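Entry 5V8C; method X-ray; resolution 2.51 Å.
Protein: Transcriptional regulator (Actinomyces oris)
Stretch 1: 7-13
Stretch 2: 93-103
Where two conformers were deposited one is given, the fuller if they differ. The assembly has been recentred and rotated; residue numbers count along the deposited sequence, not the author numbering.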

# COMPACT_ATOMS: atom_id res chain seq x y z
N VAL A 7 -18.05 -4.40 -0.96
CA VAL A 7 -18.38 -3.03 -0.64
C VAL A 7 -18.86 -2.31 -1.88
O VAL A 7 -18.25 -2.43 -2.94
CB VAL A 7 -17.25 -2.24 0.08
CG1 VAL A 7 -17.23 -2.54 1.57
CG2 VAL A 7 -15.88 -2.52 -0.54
N ASP A 8 -19.98 -1.60 -1.77
CA ASP A 8 -20.47 -0.83 -2.90
C ASP A 8 -19.67 0.46 -2.95
O ASP A 8 -19.62 1.20 -1.97
CB ASP A 8 -21.98 -0.56 -2.77
CG ASP A 8 -22.85 -1.80 -2.73
OD1 ASP A 8 -22.92 -2.51 -3.77
OD2 ASP A 8 -23.51 -2.04 -1.69
N ILE A 9 -18.95 0.67 -4.06
CA ILE A 9 -18.18 1.89 -4.27
C ILE A 9 -18.53 2.47 -5.62
O ILE A 9 -18.55 1.75 -6.61
CB ILE A 9 -16.64 1.68 -4.06
CG1 ILE A 9 -16.24 1.93 -2.60
CG2 ILE A 9 -15.79 2.57 -5.00
CD1 ILE A 9 -16.13 0.75 -1.84
N ALA A 10 -18.85 3.77 -5.64
CA ALA A 10 -19.11 4.50 -6.88
C ALA A 10 -17.74 4.94 -7.38
O ALA A 10 -17.12 5.85 -6.81
CB ALA A 10 -20.01 5.71 -6.62
N MET A 11 -17.23 4.22 -8.40
CA MET A 11 -15.92 4.49 -8.98
C MET A 11 -15.89 5.86 -9.66
O MET A 11 -16.89 6.28 -10.24
CB MET A 11 -15.49 3.38 -9.94
CG MET A 11 -15.05 2.10 -9.25
SD MET A 11 -13.72 2.31 -8.04
CE MET A 11 -13.56 0.69 -7.49
N PRO A 12 -14.77 6.62 -9.54
CA PRO A 12 -14.73 7.94 -10.18
C PRO A 12 -14.67 7.85 -11.70
O PRO A 12 -14.40 6.78 -12.24
CB PRO A 12 -13.43 8.57 -9.63
CG PRO A 12 -12.96 7.67 -8.56
CD PRO A 12 -13.48 6.32 -8.89
N THR A 13 -14.91 8.97 -12.37
CA THR A 13 -14.85 9.10 -13.83
C THR A 13 -13.68 10.00 -14.22
O THR A 13 -13.32 10.90 -13.46
CB THR A 13 -16.20 9.59 -14.42
OG1 THR A 13 -16.58 10.83 -13.80
CG2 THR A 13 -17.33 8.56 -14.27
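Stretch 2 (93-103) GPQNTVNALCT

Stretch 1 is extended but forms no regular helix or strand. Its phi and psi angles stay in the extended region from Val7 to Thr13. Stretch 2 begins with Gly93 at the N-cap position and then forms a helix from Pro94 to Thr103, which continues later in the chain. Gly93 has phi/psi of 132/158°. At these angles a CB would be jammed against the carbonyl O of the residue before, so these angles call for glycine.

The helix is held by its own backbone. Val98 N donates to Pro94 O at 2.9 Å, and Asn99 N donates to Gln95 O at 3.0 Å. The bond from Cys102 N to Val98 O is longer, 3.5 Å, and weak.

The two stretches run in the same general direction. Ile9 CA lies 5.9 Å from Gln95 CA, and Pro12 CA lies 6.9 Å from Asn99 CA. Three residues of extended chain thus match four residues, about one turn, of helix. The contact joins parts of the chain at least 85 residues apart in sequence and buries 373 Å², both sides summed.

The polar centre of the contact is the side chain of Gln95. Its CA-to-CB bond points sideways, but chi1 t and chi2 p bring the amide nearer to stretch 1. There it meets the backbone of Ala10 with both of its polar atoms. Ala10 N donates to Gln95 OE1 at 2.7 Å, with an N-H...O angle of 155°. Gln95 NE2 donates to Ala10 O at 3.0 Å, with an angle of 159°. One side-chain amide therefore satisfies both the donor and the acceptor of a single residue, much as a neighbouring strand might. Gln95 NE2 also donates to Asn99 OD1 at 2.9 Å, within the helix. Asn99 itself makes no hydrogen bond to stretch 1; Asn99 OD1 stays 4.3 Å from Ala10 O.

Apolar side chains pack beside this pair of bonds. The CA-to-CB bond of Ile9 points toward the helix. Ile9 CD1 lies 3.8 Å from Pro94 CG in the first turn, and Ile9 CG2 lies 4.3 Å from Val98 CG2. The chi1 of Ile9 is m, while chi2, at 97°, falls between the usual wells. Ile9 CA also passes 3.4 Å from Gln95 OE1.

The CA-to-CB bond of Pro12 also points toward the helix. Pro12 CD is 3.6 Å from Val98 CG1, the tightest apolar contact here. Pro12 CB is 4.0 Å from Cys102 SG. Pro94, Val98 and Cys102 are spaced four residues apart, so they line one side of the helix. Val98 is buried and is touched by both Ile9 and Pro12. Cys102 is also bonded covalently to a group elsewhere in the structure.

The CA-to-CB bonds of Met11 and Thr13 point away from the helix. Neither residue comes within contact distance of it.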

# COMPACT_ATOMS: atom_id res chain seq x y z
N GLY A 93 -15.35 6.08 5.36
CA GLY A 93 -15.51 4.97 4.44
C GLY A 93 -14.58 4.98 3.24
O GLY A 93 -14.08 6.05 2.86
N PRO A 94 -14.35 3.81 2.60
CA PRO A 94 -13.47 3.76 1.42
C PRO A 94 -13.90 4.70 0.31
O PRO A 94 -13.05 5.15 -0.46
CB PRO A 94 -13.59 2.31 0.95
CG PRO A 94 -14.86 1.79 1.57
CD PRO A 94 -14.90 2.48 2.91
N GLN A 95 -15.20 5.01 0.23
CA GLN A 95 -15.75 5.93 -0.77
C GLN A 95 -15.09 7.30 -0.67
O GLN A 95 -14.82 7.92 -1.69
CB GLN A 95 -17.28 6.04 -0.64
CG GLN A 95 -17.93 6.85 -1.76
CD GLN A 95 -17.73 6.22 -3.12
OE1 GLN A 95 -18.31 5.19 -3.43
NE2 GLN A 95 -16.90 6.83 -3.96
N ASN A 96 -14.80 7.74 0.56
CA ASN A 96 -14.15 9.02 0.80
C ASN A 96 -12.70 9.03 0.34
O ASN A 96 -12.26 10.01 -0.25
CB ASN A 96 -14.26 9.44 2.25
CG ASN A 96 -13.95 10.89 2.46
OD1 ASN A 96 -14.42 11.77 1.72
ND2 ASN A 96 -13.08 11.17 3.43
N THR A 97 -11.96 7.92 0.60
CA THR A 97 -10.57 7.75 0.15
C THR A 97 -10.51 7.71 -1.38
O THR A 97 -9.66 8.40 -1.97
CB THR A 97 -9.95 6.48 0.76
OG1 THR A 97 -10.15 6.50 2.17
CG2 THR A 97 -8.47 6.35 0.45
N VAL A 98 -11.41 6.94 -2.02
CA VAL A 98 -11.52 6.84 -3.48
C VAL A 98 -11.79 8.24 -4.08
O VAL A 98 -11.11 8.66 -5.03
CB VAL A 98 -12.59 5.78 -3.89
CG1 VAL A 98 -13.09 5.99 -5.31
CG2 VAL A 98 -12.05 4.36 -3.72
N ASN A 99 -12.71 9.00 -3.46
CA ASN A 99 -13.05 10.34 -3.89
C ASN A 99 -11.93 11.35 -3.65
O ASN A 99 -11.62 12.13 -4.55
CB ASN A 99 -14.36 10.80 -3.25
CG ASN A 99 -15.59 10.07 -3.75
OD1 ASN A 99 -15.54 9.29 -4.71
ND2 ASN A 99 -16.72 10.29 -3.11
N ALA A 100 -11.28 11.30 -2.47
CA ALA A 100 -10.17 12.18 -2.10
C ALA A 100 -8.99 12.07 -3.07
O ALA A 100 -8.51 13.08 -3.56
CB ALA A 100 -9.72 11.90 -0.68
N LEU A 101 -8.56 10.83 -3.39
CA LEU A 101 -7.46 10.58 -4.32
C LEU A 101 -7.70 11.18 -5.70
O LEU A 101 -6.77 11.70 -6.33
CB LEU A 101 -7.16 9.08 -4.43
CG LEU A 101 -6.46 8.49 -3.22
CD1 LEU A 101 -6.24 7.03 -3.40
CD2 LEU A 101 -5.13 9.20 -2.94
N CYS A 102 -8.96 11.17 -6.14
CA CYS A 102 -9.39 11.77 -7.40
C CYS A 102 -9.31 13.31 -7.35
O CYS A 102 -8.62 13.92 -8.17
CB CYS A 102 -10.80 11.30 -7.75
SG CYS A 102 -11.49 12.09 -9.22
N THR A 103 -10.03 13.95 -6.41
CA THR A 103 -10.06 15.40 -6.33
C THR A 103 -8.72 16.02 -5.89
O THR A 103 -8.48 17.20 -6.15
CB THR A 103 -11.23 15.91 -5.47
OG1 THR A 103 -10.89 15.81 -4.09
CG2 THR A 103 -12.53 15.18 -5.73